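Local coordinates for protein citrate synthase (Thermotoga maritima, PDB 2P2W) that probably catalyses the condensation of oxaloacetate with acetyl-CoA and water into citrate and CoA, a step of the tricarboxylic acid cycle, at residues 41-46 and 62-67; 93-98 and 201-206; 214-219 and 316-321. All coordinates share one frame; numbering follows the deposited sequence.

The three contacts are helix pairs of one predominantly helical chain and follow in series along it. Contact 1 joins helices 42-51 and 57-69, its centre about 19 Å from that of the chain, and reaches the second subunit through Glu44. Contact 2 (helices 90-98 and 195-207) and contact 3 (helices 214-225 and 317-337) lie deeper, centres about 14 Å apart, and touch: Leu206 packs on Thr318 and Phe321, and Leu94 on Ala319. Helices 195-207 and 214-225 are successive, so the chain runs from contact 2, which touches the second subunit, to contact 3, beside the predicted active-site residue Asp300. Contact 1 touches neither, its centre about 23 and 25 Å from theirs.

Contact 1: residues 41-46 and 62-67; sequences TFEETA and EFKRKM
Glu43, in the first turn of helix 42-51, carries most of this crossing with helix 57-69, whose axis runs at 106° to its own. Its CB rests on Lys64 CG at 3.7 Å. With CG anti to the carbonyl carbon, the chain runs on across Lys64 at about a right angle, and Glu43 CG meets Met67 SD at 3.7 Å. A bend at chi2 (99°) then turns the carboxylate past Lys64 CG. Each oxygen takes a water proton: Glu43 OE1 is 2.6 Å from water 1, which accepts from Lys64 NZ, while Glu43 OE2 is 2.6 Å from water 2, which donates also to Lys64 O at 2.9 Å. OE2 is held besides by the backbone N of His147. On the backbone side of Glu43, its O lies at the Phe63 ring edge, near the ring plane, 3.4 Å from Phe63 CE2. Met67 CG lies over one face of that ring, toward the rim, and Met67 CE approaches the Phe42 ring obliquely; Ile116 of helix 110-133 backs both Phe63 and Met67. Thr41 N-caps the Glu43 helix, its OG1 accepting from Glu44 N. Since Glu43 OE2 and Lys64 NZ stay 4.7 Å apart, no direct salt bridge forms: the buried carboxylate is satisfied through water and a backbone N-H, and the nearby ammonium probably helps to keep it ionised.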
# COMPACT_ATOMS: atom_id res chain seq x y z
N THR A 41 -28.11 5.05 -7.02
CA THR A 41 -27.32 4.55 -8.14
C THR A 41 -25.86 4.76 -7.77
O THR A 41 -25.56 5.46 -6.80
CB THR A 41 -27.60 5.34 -9.43
OG1 THR A 41 -27.29 6.72 -9.21
CG2 THR A 41 -29.06 5.22 -9.84
N PHE A 42 -24.96 4.17 -8.54
CA PHE A 42 -23.53 4.32 -8.27
C PHE A 42 -23.14 5.79 -8.22
O PHE A 42 -22.56 6.25 -7.24
CB PHE A 42 -22.70 3.61 -9.34
CG PHE A 42 -21.25 3.42 -8.97
CD1 PHE A 42 -20.36 4.50 -9.03
CD2 PHE A 42 -20.77 2.18 -8.59
CE1 PHE A 42 -19.01 4.33 -8.71
CE2 PHE A 42 -19.42 1.99 -8.26
CZ PHE A 42 -18.54 3.07 -8.33
N GLU A 43 -23.45 6.52 -9.28
CA GLU A 43 -23.10 7.93 -9.35
C GLU A 43 -23.73 8.79 -8.26
O GLU A 43 -23.07 9.68 -7.72
CB GLU A 43 -23.46 8.51 -10.73
CG GLU A 43 -22.65 7.92 -11.87
CD GLU A 43 -23.40 6.83 -12.62
OE1 GLU A 43 -24.18 6.08 -11.99
OE2 GLU A 43 -23.19 6.71 -13.85
N GLU A 44 -25.00 8.55 -7.94
CA GLU A 44 -25.65 9.35 -6.90
C GLU A 44 -25.06 9.12 -5.51
O GLU A 44 -24.86 10.07 -4.76
CB GLU A 44 -27.16 9.06 -6.86
CG GLU A 44 -27.92 10.02 -5.95
CD GLU A 44 -29.38 9.67 -5.81
OE1 GLU A 44 -29.70 8.61 -5.24
OE2 GLU A 44 -30.23 10.47 -6.27
N THR A 45 -24.80 7.86 -5.17
CA THR A 45 -24.23 7.58 -3.85
C THR A 45 -22.77 8.04 -3.78
O THR A 45 -22.32 8.51 -2.74
CB THR A 45 -24.34 6.09 -3.50
OG1 THR A 45 -25.73 5.74 -3.36
CG2 THR A 45 -23.62 5.80 -2.18
N ALA A 46 -22.05 7.91 -4.89
CA ALA A 46 -20.65 8.34 -4.92
C ALA A 46 -20.61 9.85 -4.74
O ALA A 46 -19.76 10.39 -4.03
CB ALA A 46 -20.01 7.95 -6.24
N GLU A 62 -25.21 16.40 -14.45
CA GLU A 62 -23.89 16.90 -14.80
C GLU A 62 -22.79 15.99 -14.25
O GLU A 62 -21.76 15.78 -14.91
CB GLU A 62 -23.71 18.32 -14.26
CG GLU A 62 -24.47 19.37 -15.06
CD GLU A 62 -24.68 20.66 -14.29
OE1 GLU A 62 -23.80 21.02 -13.48
OE2 GLU A 62 -25.73 21.31 -14.50
N PHE A 63 -23.00 15.46 -13.06
CA PHE A 63 -22.00 14.57 -12.46
C PHE A 63 -21.91 13.27 -13.25
O PHE A 63 -20.82 12.71 -13.40
CB PHE A 63 -22.36 14.28 -11.00
CG PHE A 63 -21.30 13.50 -10.26
CD1 PHE A 63 -20.03 14.04 -10.04
CD2 PHE A 63 -21.56 12.21 -9.80
CE1 PHE A 63 -19.04 13.31 -9.38
CE2 PHE A 63 -20.58 11.47 -9.14
CZ PHE A 63 -19.31 12.02 -8.93
N LYS A 64 -23.04 12.78 -13.74
CA LYS A 64 -23.04 11.54 -14.52
C LYS A 64 -22.30 11.74 -15.83
O LYS A 64 -21.58 10.86 -16.29
CB LYS A 64 -24.47 11.05 -14.79
CG LYS A 64 -25.06 10.23 -13.65
CD LYS A 64 -26.50 9.81 -13.92
CE LYS A 64 -26.59 8.86 -15.10
NZ LYS A 64 -27.67 7.85 -14.91
N ARG A 65 -22.46 12.92 -16.44
CA ARG A 65 -21.77 13.21 -17.69
C ARG A 65 -20.27 13.35 -17.44
O ARG A 65 -19.46 13.00 -18.29
CB ARG A 65 -22.32 14.48 -18.33
CG ARG A 65 -23.73 14.34 -18.90
CD ARG A 65 -23.96 15.34 -20.02
NE ARG A 65 -23.81 16.72 -19.57
CZ ARG A 65 -24.82 17.49 -19.17
NH1 ARG A 65 -26.06 17.02 -19.16
NH2 ARG A 65 -24.58 18.73 -18.77
N LYS A 66 -19.91 13.86 -16.26
CA LYS A 66 -18.51 14.04 -15.90
C LYS A 66 -17.82 12.69 -15.77
O LYS A 66 -16.77 12.45 -16.38
CB LYS A 66 -18.39 14.79 -14.57
CG LYS A 66 -16.95 14.92 -14.06
CD LYS A 66 -16.87 15.75 -12.79
CE LYS A 66 -17.00 17.23 -13.09
NZ LYS A 66 -15.66 17.84 -13.28
N MET A 67 -18.40 11.80 -14.96
CA MET A 67 -17.81 10.48 -14.79
C MET A 67 -17.74 9.76 -16.13
O MET A 67 -16.74 9.11 -16.44
CB MET A 67 -18.61 9.66 -13.78
CG MET A 67 -18.46 10.16 -12.35
SD MET A 67 -19.18 9.04 -11.13
CE MET A 67 -18.08 7.63 -11.29
O HOH W 1 -26.68 6.34 -12.72
O HOH W 2 -22.00 8.05 -15.74

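Contact 2: residues 93-98 and 201-206; sequences VLKIFL and GALGAL
Lys95 NZ is gripped twice, by a salt bridge to Asp92 OD1 one turn earlier and by a hydrogen bond to Ser197 OG of the second subunit. To reach these partners the side chain leaves the backbone with CG anti to the carbonyl carbon and is extended from there to its tip. On the way it passes along helix 195-207, where its CE lies 4.3 Å from Gly204 CA, a loose van der Waals approach. The rest of the contact is apolar and centres on Leu203. Its CD1 enters between three residues of helix 90-98, 3.9 Å from Leu94 CB, 4.0 Å from Leu98 CD1 and 4.3 Å from Lys95 CG. The other methyl, Leu203 CD2, meets Leu94 CD1 at 4.0 Å. Leu203 crosses both Leu94 and Leu98 at about a right angle, so its methyls meet Leu94 at CB and CD1 and Leu98 at CD1. Trp329 and Ala322 of helix 317-337 also touch Leu203, while Phe122 and Val118 of helix 110-133 back Leu94 and Leu98. Within the subunit the two axes pack antiparallel, at 176° and 10.0 Å. Hydrogen bonds to Ser193, Thr191 and Ser197 of the second subunit put helix 195-207 and Lys95 at the dimer interface, consistent with the all-helical interface of citrate synthases, where helices pair antiparallel across the subunits.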
# COMPACT_ATOMS: atom_id res chain seq x y z
N VAL A 93 -3.74 -5.98 -12.07
CA VAL A 93 -3.95 -5.24 -13.31
C VAL A 93 -4.26 -3.78 -12.96
O VAL A 93 -3.72 -2.86 -13.58
CB VAL A 93 -5.13 -5.84 -14.11
CG1 VAL A 93 -5.48 -4.95 -15.29
CG2 VAL A 93 -4.75 -7.24 -14.61
N LEU A 94 -5.11 -3.59 -11.96
CA LEU A 94 -5.47 -2.25 -11.50
C LEU A 94 -4.22 -1.50 -11.02
O LEU A 94 -4.04 -0.32 -11.33
CB LEU A 94 -6.50 -2.32 -10.38
CG LEU A 94 -7.94 -2.65 -10.79
CD1 LEU A 94 -8.80 -2.93 -9.56
CD2 LEU A 94 -8.51 -1.50 -11.60
N LYS A 95 -3.37 -2.17 -10.25
CA LYS A 95 -2.15 -1.55 -9.74
C LYS A 95 -1.31 -1.00 -10.89
O LYS A 95 -0.85 0.15 -10.86
CB LYS A 95 -1.29 -2.56 -8.98
CG LYS A 95 -1.82 -3.01 -7.64
CD LYS A 95 -0.88 -4.06 -7.10
CE LYS A 95 -1.50 -4.90 -6.00
NZ LYS A 95 -0.60 -6.03 -5.66
N ILE A 96 -1.10 -1.85 -11.89
CA ILE A 96 -0.31 -1.48 -13.06
C ILE A 96 -0.81 -0.21 -13.73
O ILE A 96 -0.06 0.74 -13.92
CB ILE A 96 -0.32 -2.62 -14.11
CG1 ILE A 96 0.37 -3.86 -13.54
CG2 ILE A 96 0.37 -2.14 -15.39
CD1 ILE A 96 0.22 -5.10 -14.42
N PHE A 97 -2.08 -0.20 -14.09
CA PHE A 97 -2.61 0.95 -14.82
C PHE A 97 -2.73 2.23 -13.96
O PHE A 97 -2.83 3.33 -14.46
CB PHE A 97 -3.95 0.57 -15.46
CG PHE A 97 -3.72 -0.29 -16.67
CD1 PHE A 97 -3.21 0.27 -17.83
CD2 PHE A 97 -3.97 -1.66 -16.61
CE1 PHE A 97 -2.94 -0.54 -18.93
CE2 PHE A 97 -3.69 -2.46 -17.71
CZ PHE A 97 -3.17 -1.91 -18.87
N LEU A 98 -2.75 2.06 -12.62
CA LEU A 98 -2.79 3.25 -11.77
C LEU A 98 -1.39 3.83 -11.52
O LEU A 98 -1.21 4.89 -10.94
CB LEU A 98 -3.41 2.89 -10.41
CG LEU A 98 -4.89 2.52 -10.47
CD1 LEU A 98 -5.52 2.46 -9.08
CD2 LEU A 98 -5.75 3.51 -11.27
N GLY A 201 -1.95 0.77 -2.52
CA GLY A 201 -1.70 0.08 -1.27
C GLY A 201 -3.00 -0.52 -0.76
O GLY A 201 -3.03 -1.66 -0.28
N ALA A 202 -4.09 0.23 -0.88
CA ALA A 202 -5.41 -0.24 -0.45
C ALA A 202 -5.78 -1.50 -1.23
O ALA A 202 -6.32 -2.46 -0.68
CB ALA A 202 -6.45 0.85 -0.67
N LEU A 203 -5.49 -1.50 -2.53
CA LEU A 203 -5.78 -2.65 -3.38
C LEU A 203 -5.06 -3.88 -2.85
O LEU A 203 -5.63 -4.96 -2.78
CB LEU A 203 -5.34 -2.36 -4.82
CG LEU A 203 -6.20 -1.35 -5.59
CD1 LEU A 203 -5.50 -0.94 -6.88
CD2 LEU A 203 -7.56 -1.97 -5.89
N GLY A 204 -3.80 -3.70 -2.48
CA GLY A 204 -3.01 -4.80 -1.95
C GLY A 204 -3.63 -5.41 -0.71
O GLY A 204 -3.64 -6.63 -0.54
N ALA A 205 -4.15 -4.56 0.17
CA ALA A 205 -4.78 -5.02 1.40
C ALA A 205 -6.12 -5.70 1.12
O ALA A 205 -6.44 -6.73 1.71
CB ALA A 205 -4.98 -3.85 2.35
N LEU A 206 -6.91 -5.11 0.23
CA LEU A 206 -8.22 -5.67 -0.10
C LEU A 206 -8.08 -7.07 -0.68
O LEU A 206 -8.95 -7.93 -0.48
CB LEU A 206 -8.95 -4.76 -1.09
CG LEU A 206 -10.43 -5.08 -1.32
CD1 LEU A 206 -11.20 -4.77 -0.05
CD2 LEU A 206 -10.98 -4.25 -2.48

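Contact 3: residues 214-219 and 316-321; sequences ASEKVP and MFTALF
Phe317 fills the close-packed half of this crossing, pressed by its edge against helix 214-225. Ser215 O lies in the plane of the ring, 3.6 Å from Phe317 CD2, and Pro219 CG comes tip to tip with Phe317 CE2 at 3.8 Å. The proline probably makes room for this: lacking an N-H, it leaves Ser215 O without its usual helical donor, and the helix kinks there. Ser215 OG stands in the crowded position between N and carbonyl carbon (chi1 65°), 3.7 Å from Phe317 CB, and is hydrogen-bonded to Gly212 O. The two helices, 214-225 and 317-337 of the mainly helical citrate synthase fold, cross here at 141° between N-to-C directions. This half borders the probable active site: the Ser215 side chain is about 4 Å from that of Asp300, predicted to be catalytic, and about 7 Å from a bound citrate anion, so Ser215 probably belongs to its second shell, with Phe317 behind. The other half is polar and reaches water; its looseness lies in weak bonds. The partly exposed Glu216 extends across Thr318, its OE2 taking a weak but fairly straight bond from Thr318 N (3.3 Å, 161°); Thr318 OG1 lies 3.0 Å from Glu216 OE2, a weak bond at best. Water 3 donates to Glu216 OE2 and accepts from Ala319 N. The helix N-terminus would probably stabilise the carboxylate, and Glu216 OE1 is hydrogen-bonded to His89 NE2.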
# COMPACT_ATOMS: atom_id res chain seq x y z
N ALA A 214 -11.42 -12.71 0.69
CA ALA A 214 -12.23 -13.82 1.19
C ALA A 214 -13.34 -14.11 0.18
O ALA A 214 -13.83 -15.24 0.09
CB ALA A 214 -12.83 -13.46 2.56
N SER A 215 -13.74 -13.10 -0.58
CA SER A 215 -14.79 -13.28 -1.58
C SER A 215 -14.38 -14.29 -2.66
O SER A 215 -15.22 -15.02 -3.17
CB SER A 215 -15.14 -11.93 -2.24
OG SER A 215 -14.05 -11.41 -2.98
N GLU A 216 -13.09 -14.33 -2.99
CA GLU A 216 -12.62 -15.27 -4.01
C GLU A 216 -12.44 -16.67 -3.42
O GLU A 216 -12.40 -17.65 -4.15
CB GLU A 216 -11.30 -14.79 -4.61
CG GLU A 216 -11.35 -13.35 -5.12
CD GLU A 216 -10.14 -12.95 -5.93
OE1 GLU A 216 -9.12 -13.68 -5.89
OE2 GLU A 216 -10.21 -11.90 -6.61
N LYS A 217 -12.34 -16.75 -2.10
CA LYS A 217 -12.18 -18.04 -1.43
C LYS A 217 -13.50 -18.73 -1.12
O LYS A 217 -13.58 -19.91 -0.84
CB LYS A 217 -11.40 -17.82 -0.12
CG LYS A 217 -9.88 -17.80 -0.35
CD LYS A 217 -9.15 -19.02 0.21
CE LYS A 217 -7.66 -19.04 -0.15
NZ LYS A 217 -7.28 -20.39 -0.55
N VAL A 218 -14.59 -17.93 -1.10
CA VAL A 218 -15.87 -18.53 -0.72
C VAL A 218 -16.38 -19.60 -1.71
O VAL A 218 -16.74 -20.70 -1.32
CB VAL A 218 -16.90 -17.44 -0.42
CG1 VAL A 218 -18.30 -18.06 -0.37
CG2 VAL A 218 -16.59 -16.82 0.94
N PRO A 219 -16.48 -19.26 -2.99
CA PRO A 219 -16.94 -20.23 -3.97
C PRO A 219 -16.25 -21.61 -3.85
O PRO A 219 -16.89 -22.65 -3.79
CB PRO A 219 -16.77 -19.59 -5.35
CG PRO A 219 -16.96 -18.10 -5.12
CD PRO A 219 -16.30 -17.97 -3.67
N MET A 316 -11.80 -11.82 -10.47
CA MET A 316 -12.16 -10.41 -10.57
C MET A 316 -13.04 -9.94 -9.39
O MET A 316 -13.34 -8.76 -9.23
CB MET A 316 -12.90 -10.16 -11.90
CG MET A 316 -13.08 -8.67 -12.20
SD MET A 316 -14.28 -8.35 -13.50
CE MET A 316 -13.25 -8.81 -14.91
N PHE A 317 -13.49 -10.93 -8.57
CA PHE A 317 -14.38 -10.59 -7.44
C PHE A 317 -13.79 -9.47 -6.54
O PHE A 317 -14.49 -8.53 -6.18
CB PHE A 317 -14.60 -11.85 -6.59
CG PHE A 317 -15.54 -12.84 -7.24
CD1 PHE A 317 -15.94 -12.69 -8.56
CD2 PHE A 317 -15.97 -13.95 -6.51
CE1 PHE A 317 -16.77 -13.65 -9.15
CE2 PHE A 317 -16.79 -14.90 -7.11
CZ PHE A 317 -17.19 -14.76 -8.43
N THR A 318 -12.52 -9.58 -6.16
CA THR A 318 -11.93 -8.55 -5.30
C THR A 318 -11.85 -7.22 -6.05
O THR A 318 -11.99 -6.15 -5.46
CB THR A 318 -10.52 -8.96 -4.81
OG1 THR A 318 -10.59 -10.21 -4.12
CG2 THR A 318 -9.97 -7.91 -3.85
N ALA A 319 -11.63 -7.28 -7.36
CA ALA A 319 -11.54 -6.07 -8.17
C ALA A 319 -12.91 -5.41 -8.27
O ALA A 319 -13.02 -4.19 -8.40
CB ALA A 319 -10.99 -6.39 -9.56
N LEU A 320 -13.97 -6.22 -8.23
CA LEU A 320 -15.33 -5.68 -8.29
C LEU A 320 -15.61 -4.94 -6.99
O LEU A 320 -16.27 -3.90 -6.97
CB LEU A 320 -16.35 -6.81 -8.47
CG LEU A 320 -16.33 -7.47 -9.85
CD1 LEU A 320 -17.22 -8.71 -9.83
CD2 LEU A 320 -16.80 -6.49 -10.92
N PHE A 321 -15.09 -5.49 -5.89
CA PHE A 321 -15.22 -4.88 -4.57
C PHE A 321 -14.52 -3.52 -4.65
O PHE A 321 -15.08 -2.50 -4.25
CB PHE A 321 -14.53 -5.79 -3.54
CG PHE A 321 -14.83 -5.45 -2.10
CD1 PHE A 321 -15.18 -4.16 -1.71
CD2 PHE A 321 -14.71 -6.43 -1.11
CE1 PHE A 321 -15.40 -3.85 -0.37
CE2 PHE A 321 -14.93 -6.13 0.23
CZ PHE A 321 -15.28 -4.84 0.61
O HOH W 3 -10.10 -9.59 -8.28